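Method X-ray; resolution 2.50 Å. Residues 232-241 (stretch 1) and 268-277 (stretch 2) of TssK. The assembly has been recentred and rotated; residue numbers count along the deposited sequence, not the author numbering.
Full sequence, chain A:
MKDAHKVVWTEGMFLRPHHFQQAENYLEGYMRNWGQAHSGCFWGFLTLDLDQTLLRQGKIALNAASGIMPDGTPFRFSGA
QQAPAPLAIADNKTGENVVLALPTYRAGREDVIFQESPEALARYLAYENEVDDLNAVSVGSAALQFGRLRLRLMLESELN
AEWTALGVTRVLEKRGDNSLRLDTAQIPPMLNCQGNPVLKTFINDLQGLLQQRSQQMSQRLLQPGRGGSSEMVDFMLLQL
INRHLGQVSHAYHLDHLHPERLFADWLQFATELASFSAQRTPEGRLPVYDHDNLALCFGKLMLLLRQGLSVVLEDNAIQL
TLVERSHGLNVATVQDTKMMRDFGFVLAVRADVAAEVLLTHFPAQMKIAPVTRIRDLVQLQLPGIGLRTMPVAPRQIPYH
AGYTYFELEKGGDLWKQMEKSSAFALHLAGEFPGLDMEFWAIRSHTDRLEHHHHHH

Stretch 1 232-241: MVDFMLLQLI
Stretch 2 (268-277) QFATELASFS

Residues 232-241 of TssK lie within a continuous α-helix, and residues 268-273 belong to a second helix running almost exactly antiparallel to it, at 176° with a closest axial approach of 11.5 Å. The register is set by Leu240 CA to Phe269 CA, 8.1 Å, and Leu237 CA to Phe276 CA, 8.0 Å. No backbone hydrogen bond crosses between the stretches; within them, Ile241 N donates to Leu237 O at 2.7 Å and Leu273 N to Phe269 O at 2.9 Å, whereas Phe276 N reaches Leu273 O at 2.7 Å in a tighter i to i-3 turn. Phe276 has phi/psi of -91/2°, and Ser277 is extended at -88/169°.

Side chains form no hydrogen bond across the stretches either; apolar packing joins them, burying 387 Å² in total. Leu240, Phe269 and Leu273 are buried, and their hydrocarbon side chains need no polar partner there. Leu240 (chi1 t, chi2 p) points toward the second stretch and has the largest covered area. Its branched side chain meets several partners: Leu240 CG lies 3.8 Å from Phe269 CE1, while Leu240 CD2 lies 4.0 Å from Leu273 CD1 and 4.2 Å from Phe276 CE1. Phe269 (chi1 t, chi2 9°) starts sideways, but its long ring brings its end nearer. Leu273, also t,p, places CD1 3.7 Å from Leu237 CD1.

Aromatic contacts centre on Phe276, whose m rotamer and chi2 of 89° lay its ring against the first helix. Leu237 (t,p) covers one face, its CD1 making a CH-pi contact 4.2 Å from the Phe276 ring centroid and 12° off the normal. Met236 CB approaches the ring edge, 4.2 Å from Phe276 CZ, and Val233 CG1 packs 3.9 Å from Phe276 CD2.

The polar exception is Glu272, extended with chi1 and chi2 both t: its OE1 sits 3.3 Å from Leu240 CD1, a van der Waals contact, while its carboxylate oxygens are hydrogen-bonded just outside the stretches.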

# COMPACT_ATOMS: atom_id res chain seq x y z
N MET A 232 -17.57 -14.70 -14.96
CA MET A 232 -17.57 -13.77 -13.87
C MET A 232 -16.36 -13.97 -12.99
O MET A 232 -15.81 -13.04 -12.50
CB MET A 232 -18.84 -13.89 -13.05
CG MET A 232 -20.07 -13.41 -13.75
SD MET A 232 -20.11 -11.67 -14.10
CE MET A 232 -19.81 -11.63 -15.84
N VAL A 233 -15.96 -15.21 -12.81
CA VAL A 233 -14.81 -15.53 -12.03
C VAL A 233 -13.60 -14.92 -12.68
O VAL A 233 -12.80 -14.33 -12.03
CB VAL A 233 -14.64 -17.05 -11.89
CG1 VAL A 233 -13.28 -17.39 -11.35
CG2 VAL A 233 -15.69 -17.61 -10.98
N ASP A 234 -13.47 -15.07 -13.97
CA ASP A 234 -12.37 -14.50 -14.68
C ASP A 234 -12.36 -13.00 -14.53
O ASP A 234 -11.34 -12.43 -14.33
CB ASP A 234 -12.48 -14.81 -16.14
CG ASP A 234 -12.05 -16.17 -16.46
OD1 ASP A 234 -11.46 -16.83 -15.62
OD2 ASP A 234 -12.30 -16.60 -17.58
N PHE A 235 -13.51 -12.37 -14.66
CA PHE A 235 -13.60 -10.95 -14.54
C PHE A 235 -13.25 -10.52 -13.15
O PHE A 235 -12.62 -9.53 -12.98
CB PHE A 235 -14.98 -10.48 -14.94
CG PHE A 235 -15.10 -9.00 -14.97
CD1 PHE A 235 -14.44 -8.27 -15.90
CD2 PHE A 235 -15.87 -8.36 -14.07
CE1 PHE A 235 -14.54 -6.91 -15.91
CE2 PHE A 235 -15.98 -7.01 -14.09
CZ PHE A 235 -15.31 -6.28 -15.01
N MET A 236 -13.68 -11.24 -12.14
CA MET A 236 -13.27 -10.90 -10.78
C MET A 236 -11.77 -10.95 -10.60
O MET A 236 -11.24 -10.25 -9.75
CB MET A 236 -13.90 -11.86 -9.78
CG MET A 236 -15.30 -11.60 -9.50
SD MET A 236 -16.21 -13.05 -9.05
CE MET A 236 -16.89 -12.42 -7.63
N LEU A 237 -11.08 -11.81 -11.34
CA LEU A 237 -9.66 -11.98 -11.14
C LEU A 237 -8.87 -10.92 -11.87
O LEU A 237 -7.90 -10.39 -11.33
CB LEU A 237 -9.23 -13.38 -11.58
CG LEU A 237 -7.72 -13.65 -11.56
CD1 LEU A 237 -7.17 -13.70 -10.15
CD2 LEU A 237 -7.44 -14.91 -12.24
N LEU A 238 -9.27 -10.60 -13.09
CA LEU A 238 -8.69 -9.46 -13.78
C LEU A 238 -8.83 -8.18 -12.95
O LEU A 238 -7.90 -7.39 -12.84
CB LEU A 238 -9.36 -9.31 -15.14
CG LEU A 238 -8.94 -8.11 -15.99
CD1 LEU A 238 -7.45 -8.10 -16.29
CD2 LEU A 238 -9.72 -8.11 -17.25
N GLN A 239 -9.98 -7.99 -12.32
CA GLN A 239 -10.15 -6.90 -11.38
C GLN A 239 -9.08 -6.91 -10.32
O GLN A 239 -8.52 -5.87 -9.98
CB GLN A 239 -11.49 -7.00 -10.69
CG GLN A 239 -12.41 -5.98 -11.04
CD GLN A 239 -13.78 -6.35 -10.61
OE1 GLN A 239 -14.47 -7.07 -11.33
NE2 GLN A 239 -14.20 -5.86 -9.45
N LEU A 240 -8.84 -8.08 -9.73
CA LEU A 240 -7.86 -8.19 -8.67
C LEU A 240 -6.47 -7.96 -9.21
O LEU A 240 -5.65 -7.33 -8.55
CB LEU A 240 -7.95 -9.55 -8.00
CG LEU A 240 -6.97 -9.81 -6.86
CD1 LEU A 240 -7.33 -9.00 -5.67
CD2 LEU A 240 -6.93 -11.26 -6.51
N ILE A 241 -6.20 -8.46 -10.41
CA ILE A 241 -4.95 -8.15 -11.08
C ILE A 241 -4.84 -6.65 -11.35
O ILE A 241 -3.77 -6.05 -11.17
CB ILE A 241 -4.84 -9.00 -12.36
CG1 ILE A 241 -4.77 -10.48 -11.98
CG2 ILE A 241 -3.68 -8.63 -13.19
CD1 ILE A 241 -4.78 -11.41 -13.15
N GLN A 268 -2.00 -9.63 1.54
CA GLN A 268 -3.42 -9.51 1.26
C GLN A 268 -3.72 -9.96 -0.16
O GLN A 268 -4.70 -10.67 -0.39
CB GLN A 268 -3.87 -8.08 1.48
CG GLN A 268 -3.92 -7.64 2.92
CD GLN A 268 -4.08 -6.12 3.05
OE1 GLN A 268 -5.13 -5.57 2.80
NE2 GLN A 268 -3.02 -5.46 3.43
N PHE A 269 -2.91 -9.53 -1.11
CA PHE A 269 -3.02 -10.05 -2.46
C PHE A 269 -3.08 -11.58 -2.44
O PHE A 269 -3.98 -12.18 -3.03
CB PHE A 269 -1.84 -9.52 -3.26
CG PHE A 269 -1.95 -9.74 -4.74
CD1 PHE A 269 -3.10 -10.19 -5.31
CD2 PHE A 269 -0.86 -9.50 -5.55
CE1 PHE A 269 -3.18 -10.38 -6.64
CE2 PHE A 269 -0.93 -9.69 -6.87
CZ PHE A 269 -2.09 -10.14 -7.42
N ALA A 270 -2.17 -12.22 -1.72
CA ALA A 270 -2.14 -13.67 -1.72
C ALA A 270 -3.39 -14.25 -1.09
O ALA A 270 -4.04 -15.12 -1.67
CB ALA A 270 -0.90 -14.17 -0.99
N THR A 271 -3.77 -13.77 0.08
CA THR A 271 -4.90 -14.39 0.74
C THR A 271 -6.20 -14.17 -0.02
O THR A 271 -7.09 -15.01 0.05
CB THR A 271 -5.02 -13.93 2.18
OG1 THR A 271 -5.39 -12.55 2.23
CG2 THR A 271 -3.73 -14.17 2.90
N GLU A 272 -6.34 -13.07 -0.76
CA GLU A 272 -7.52 -12.95 -1.60
C GLU A 272 -7.41 -13.84 -2.84
O GLU A 272 -8.42 -14.31 -3.36
CB GLU A 272 -7.75 -11.49 -2.00
CG GLU A 272 -9.10 -11.21 -2.66
CD GLU A 272 -9.35 -9.72 -2.98
OE1 GLU A 272 -10.10 -9.44 -3.91
OE2 GLU A 272 -8.82 -8.83 -2.29
N LEU A 273 -6.20 -14.08 -3.31
CA LEU A 273 -6.01 -14.95 -4.47
C LEU A 273 -6.40 -16.40 -4.17
O LEU A 273 -6.93 -17.09 -5.03
CB LEU A 273 -4.57 -14.82 -4.92
CG LEU A 273 -4.11 -15.25 -6.30
CD1 LEU A 273 -5.03 -14.73 -7.30
CD2 LEU A 273 -2.71 -14.76 -6.54
N ALA A 274 -6.19 -16.85 -2.93
CA ALA A 274 -6.66 -18.16 -2.49
C ALA A 274 -8.13 -18.38 -2.79
O ALA A 274 -8.54 -19.53 -2.94
CB ALA A 274 -6.42 -18.32 -1.00
N SER A 275 -8.91 -17.33 -2.89
CA SER A 275 -10.30 -17.48 -3.31
C SER A 275 -10.41 -18.25 -4.60
O SER A 275 -11.35 -19.02 -4.80
CB SER A 275 -10.94 -16.11 -3.44
OG SER A 275 -10.97 -15.45 -2.20
N PHE A 276 -9.44 -18.08 -5.48
CA PHE A 276 -9.48 -18.70 -6.79
C PHE A 276 -8.79 -20.06 -6.82
O PHE A 276 -8.75 -20.68 -7.87
CB PHE A 276 -8.86 -17.74 -7.80
CG PHE A 276 -9.56 -16.43 -7.84
CD1 PHE A 276 -9.18 -15.39 -7.00
CD2 PHE A 276 -10.65 -16.24 -8.65
CE1 PHE A 276 -9.85 -14.22 -7.00
CE2 PHE A 276 -11.32 -15.03 -8.65
CZ PHE A 276 -10.91 -14.04 -7.83
N SER A 277 -8.30 -20.54 -5.71
CA SER A 277 -7.63 -21.82 -5.66
C SER A 277 -8.65 -22.92 -5.41
O SER A 277 -9.81 -22.66 -5.08
CB SER A 277 -6.57 -21.83 -4.57
OG SER A 277 -7.15 -21.96 -3.29